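Long-range contact in cyanophycinase-like exopeptidase (actinobacterium SCGC AAA027-L06, PDB 6NQC), which probably hydrolyses peptide bonds as a serine exopeptidase of family S51, the family of cyanophycinase: residues A[94-103]-A[126-136]. Sequence-based numbering, arbitrary orientation.
Sequences LPVLKREDAD and YLADTLINTPL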
# COMPACT_ATOMS: atom_id res chain seq x y z
N LEU A 94 -14.65 -2.46 -0.81
CA LEU A 94 -14.80 -3.01 -2.16
C LEU A 94 -14.51 -4.49 -2.08
O LEU A 94 -13.33 -4.88 -2.04
CB LEU A 94 -13.83 -2.36 -3.14
CG LEU A 94 -14.44 -1.44 -4.19
CD1 LEU A 94 -15.12 -0.31 -3.45
CD2 LEU A 94 -13.39 -0.90 -5.12
N PRO A 95 -15.53 -5.35 -2.02
CA PRO A 95 -15.24 -6.81 -1.79
C PRO A 95 -14.75 -7.49 -3.07
O PRO A 95 -15.43 -8.27 -3.66
CB PRO A 95 -16.62 -7.32 -1.36
CG PRO A 95 -17.63 -6.39 -2.00
CD PRO A 95 -16.97 -5.04 -2.02
N VAL A 96 -13.56 -7.08 -3.52
CA VAL A 96 -12.97 -7.64 -4.74
C VAL A 96 -12.11 -8.81 -4.29
O VAL A 96 -11.00 -8.63 -3.80
CB VAL A 96 -12.17 -6.60 -5.52
CG1 VAL A 96 -11.40 -7.24 -6.65
CG2 VAL A 96 -13.11 -5.53 -6.06
N LEU A 97 -12.65 -10.02 -4.42
CA LEU A 97 -11.99 -11.18 -3.84
C LEU A 97 -11.38 -12.11 -4.86
O LEU A 97 -10.52 -12.92 -4.50
CB LEU A 97 -12.98 -11.96 -2.98
CG LEU A 97 -13.79 -11.14 -1.98
CD1 LEU A 97 -14.64 -12.06 -1.11
CD2 LEU A 97 -12.92 -10.26 -1.10
N LYS A 98 -11.80 -12.01 -6.12
CA LYS A 98 -11.23 -12.79 -7.21
C LYS A 98 -11.22 -11.87 -8.43
O LYS A 98 -11.88 -10.84 -8.46
CB LYS A 98 -12.02 -14.09 -7.46
CG LYS A 98 -13.50 -13.87 -7.80
CD LYS A 98 -14.30 -15.18 -7.79
CE LYS A 98 -15.70 -14.97 -8.38
NZ LYS A 98 -16.51 -13.97 -7.60
N ARG A 99 -10.50 -12.30 -9.47
CA ARG A 99 -10.19 -11.42 -10.58
C ARG A 99 -11.44 -10.99 -11.33
O ARG A 99 -11.51 -9.85 -11.81
CB ARG A 99 -9.17 -12.13 -11.48
CG ARG A 99 -8.69 -11.28 -12.60
CD ARG A 99 -7.46 -11.85 -13.29
NE ARG A 99 -7.12 -11.02 -14.43
CZ ARG A 99 -6.19 -10.07 -14.42
NH1 ARG A 99 -5.49 -9.84 -13.32
NH2 ARG A 99 -5.98 -9.35 -15.51
N GLU A 100 -12.45 -11.86 -11.42
CA GLU A 100 -13.69 -11.47 -12.07
C GLU A 100 -14.29 -10.23 -11.42
O GLU A 100 -14.87 -9.38 -12.12
CB GLU A 100 -14.69 -12.63 -12.01
CG GLU A 100 -14.14 -13.99 -12.48
CD GLU A 100 -13.25 -14.70 -11.43
OE1 GLU A 100 -13.79 -15.44 -10.61
OE2 GLU A 100 -12.01 -14.51 -11.44
N ASP A 101 -14.15 -10.08 -10.10
CA ASP A 101 -14.73 -8.92 -9.43
C ASP A 101 -14.05 -7.61 -9.83
O ASP A 101 -14.63 -6.56 -9.64
CB ASP A 101 -14.63 -9.09 -7.91
CG ASP A 101 -15.29 -10.37 -7.42
OD1 ASP A 101 -16.19 -10.87 -8.12
OD2 ASP A 101 -14.85 -10.88 -6.36
N ALA A 102 -12.82 -7.66 -10.34
CA ALA A 102 -12.12 -6.45 -10.75
C ALA A 102 -12.63 -5.90 -12.07
O ALA A 102 -12.07 -4.93 -12.56
CB ALA A 102 -10.62 -6.72 -10.79
N ASP A 103 -13.68 -6.49 -12.64
CA ASP A 103 -14.33 -5.96 -13.84
C ASP A 103 -15.67 -5.30 -13.53
O ASP A 103 -16.25 -4.67 -14.40
CB ASP A 103 -14.58 -7.08 -14.88
CG ASP A 103 -13.30 -7.77 -15.36
OD1 ASP A 103 -12.26 -7.09 -15.54
OD2 ASP A 103 -13.34 -9.00 -15.58
N TYR A 126 -1.33 -13.11 -4.41
CA TYR A 126 -2.73 -13.10 -4.82
C TYR A 126 -3.20 -11.69 -5.14
O TYR A 126 -3.94 -11.48 -6.11
CB TYR A 126 -3.59 -13.74 -3.73
CG TYR A 126 -5.03 -13.98 -4.16
CD1 TYR A 126 -5.35 -14.97 -5.06
CD2 TYR A 126 -6.07 -13.19 -3.64
CE1 TYR A 126 -6.66 -15.19 -5.47
CE2 TYR A 126 -7.39 -13.38 -4.04
CZ TYR A 126 -7.68 -14.39 -4.96
OH TYR A 126 -8.98 -14.61 -5.37
N LEU A 127 -2.80 -10.70 -4.33
CA LEU A 127 -3.20 -9.33 -4.58
C LEU A 127 -2.77 -8.93 -5.98
O LEU A 127 -3.58 -8.46 -6.78
CB LEU A 127 -2.59 -8.39 -3.54
CG LEU A 127 -2.89 -6.89 -3.77
CD1 LEU A 127 -4.39 -6.66 -4.02
CD2 LEU A 127 -2.40 -6.05 -2.61
N ALA A 128 -1.48 -9.14 -6.29
CA ALA A 128 -0.94 -8.78 -7.58
C ALA A 128 -1.63 -9.53 -8.72
O ALA A 128 -2.07 -8.92 -9.71
CB ALA A 128 0.56 -9.07 -7.61
N ASP A 129 -1.68 -10.86 -8.63
CA ASP A 129 -2.26 -11.65 -9.72
C ASP A 129 -3.73 -11.31 -9.94
O ASP A 129 -4.22 -11.37 -11.07
CB ASP A 129 -2.12 -13.13 -9.42
CG ASP A 129 -0.69 -13.65 -9.55
OD1 ASP A 129 0.15 -12.98 -10.19
OD2 ASP A 129 -0.40 -14.71 -8.97
N THR A 130 -4.45 -10.89 -8.90
CA THR A 130 -5.88 -10.66 -9.02
C THR A 130 -6.20 -9.31 -9.64
O THR A 130 -7.15 -9.22 -10.41
CB THR A 130 -6.57 -10.81 -7.66
OG1 THR A 130 -6.46 -12.16 -7.20
CG2 THR A 130 -8.00 -10.49 -7.75
N LEU A 131 -5.41 -8.27 -9.35
CA LEU A 131 -5.72 -6.94 -9.87
C LEU A 131 -4.85 -6.50 -11.04
O LEU A 131 -5.18 -5.49 -11.69
CB LEU A 131 -5.60 -5.88 -8.78
CG LEU A 131 -6.52 -6.12 -7.57
CD1 LEU A 131 -6.38 -5.00 -6.55
CD2 LEU A 131 -7.96 -6.33 -8.00
N ILE A 132 -3.72 -7.17 -11.31
CA ILE A 132 -2.80 -6.62 -12.30
C ILE A 132 -3.51 -6.51 -13.64
O ILE A 132 -4.20 -7.44 -14.07
CB ILE A 132 -1.53 -7.48 -12.41
CG1 ILE A 132 -0.48 -6.78 -13.25
CG2 ILE A 132 -1.89 -8.85 -12.99
CD1 ILE A 132 0.91 -7.46 -13.20
N ASN A 133 -3.35 -5.36 -14.30
CA ASN A 133 -3.90 -5.16 -15.64
C ASN A 133 -5.41 -5.39 -15.69
O ASN A 133 -5.95 -5.95 -16.65
CB ASN A 133 -3.22 -6.06 -16.67
CG ASN A 133 -1.74 -5.85 -16.72
OD1 ASN A 133 -1.25 -4.75 -16.41
ND2 ASN A 133 -1.02 -6.87 -17.10
N THR A 134 -6.12 -4.90 -14.66
CA THR A 134 -7.56 -4.99 -14.66
C THR A 134 -8.14 -3.59 -14.80
O THR A 134 -7.49 -2.59 -14.49
CB THR A 134 -8.12 -5.59 -13.37
OG1 THR A 134 -7.71 -4.76 -12.28
CG2 THR A 134 -7.68 -7.01 -13.14
N PRO A 135 -9.41 -3.49 -15.20
CA PRO A 135 -10.02 -2.16 -15.24
C PRO A 135 -10.04 -1.51 -13.87
O PRO A 135 -9.86 -0.30 -13.76
CB PRO A 135 -11.44 -2.44 -15.78
CG PRO A 135 -11.62 -3.89 -15.80
CD PRO A 135 -10.28 -4.55 -15.76
N LEU A 136 -10.21 -2.28 -12.80
CA LEU A 136 -10.21 -1.70 -11.45
C LEU A 136 -8.86 -1.07 -11.12
O LEU A 136 -8.79 0.05 -10.59
CB LEU A 136 -10.57 -2.77 -10.42
CG LEU A 136 -10.68 -2.23 -9.00
CD1 LEU A 136 -12.01 -1.54 -8.83
CD2 LEU A 136 -10.50 -3.32 -7.98
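With CG trans to the backbone nitrogen (chi1 -175°) and the chain extended as far as NE, R99 runs across the end of helix 124-131 and brings its guanidinium to I132. R99 NH1 and NH2 both bond to I132 O, end-on, at 2.8 and 3.0 Å; this oxygen lies in the guanidinium plane, and NH1 meets it on a lone pair. NH1 also makes a weak bond to D129 O, so the arginine reaches two carbonyls at the helix end, I132 O firmly and D129 O weakly. T134 CG2 lies over one face of the guanidinium, 3.6 Å from R99 CZ and offset toward the rim. A methionine in place of R99 would probably leave I132 O without both of these donors and the helix end without this positive charge. Three residues before D129, the Y126 hydroxyl points to L97 O, modelled at a doubtfully short 2.4 Å, with that oxygen at the ring edge, in its plane. Over the centre of one ring face stands T130 OG1, itself bonded to Y126 O, while T130 CG2 packs 3.6 Å from K98 C. Deeper in, A102 CB rests on L131 CD2 (3.9 Å) and T134 CB, and V96 divides its two methyls, CG1 to L131 CD2 and CG2 tip to tip with L136 CD2. L136 N bonds to A102 O at 3.2 Å, linking the 3-10 turn 99-103 to the first turn of helix 135-145, whose N-cap is T134. F107 of helix 105-110 extends this apolar patch beside V96 and L136. The arrangement is structural packing in an alpha/beta fold: the loop leaving edge strand 90-93 of the central sheet is pinned to the type II turn 131-134 between two successive helices, with arginine gripping the carbonyl just past a helix C-terminus.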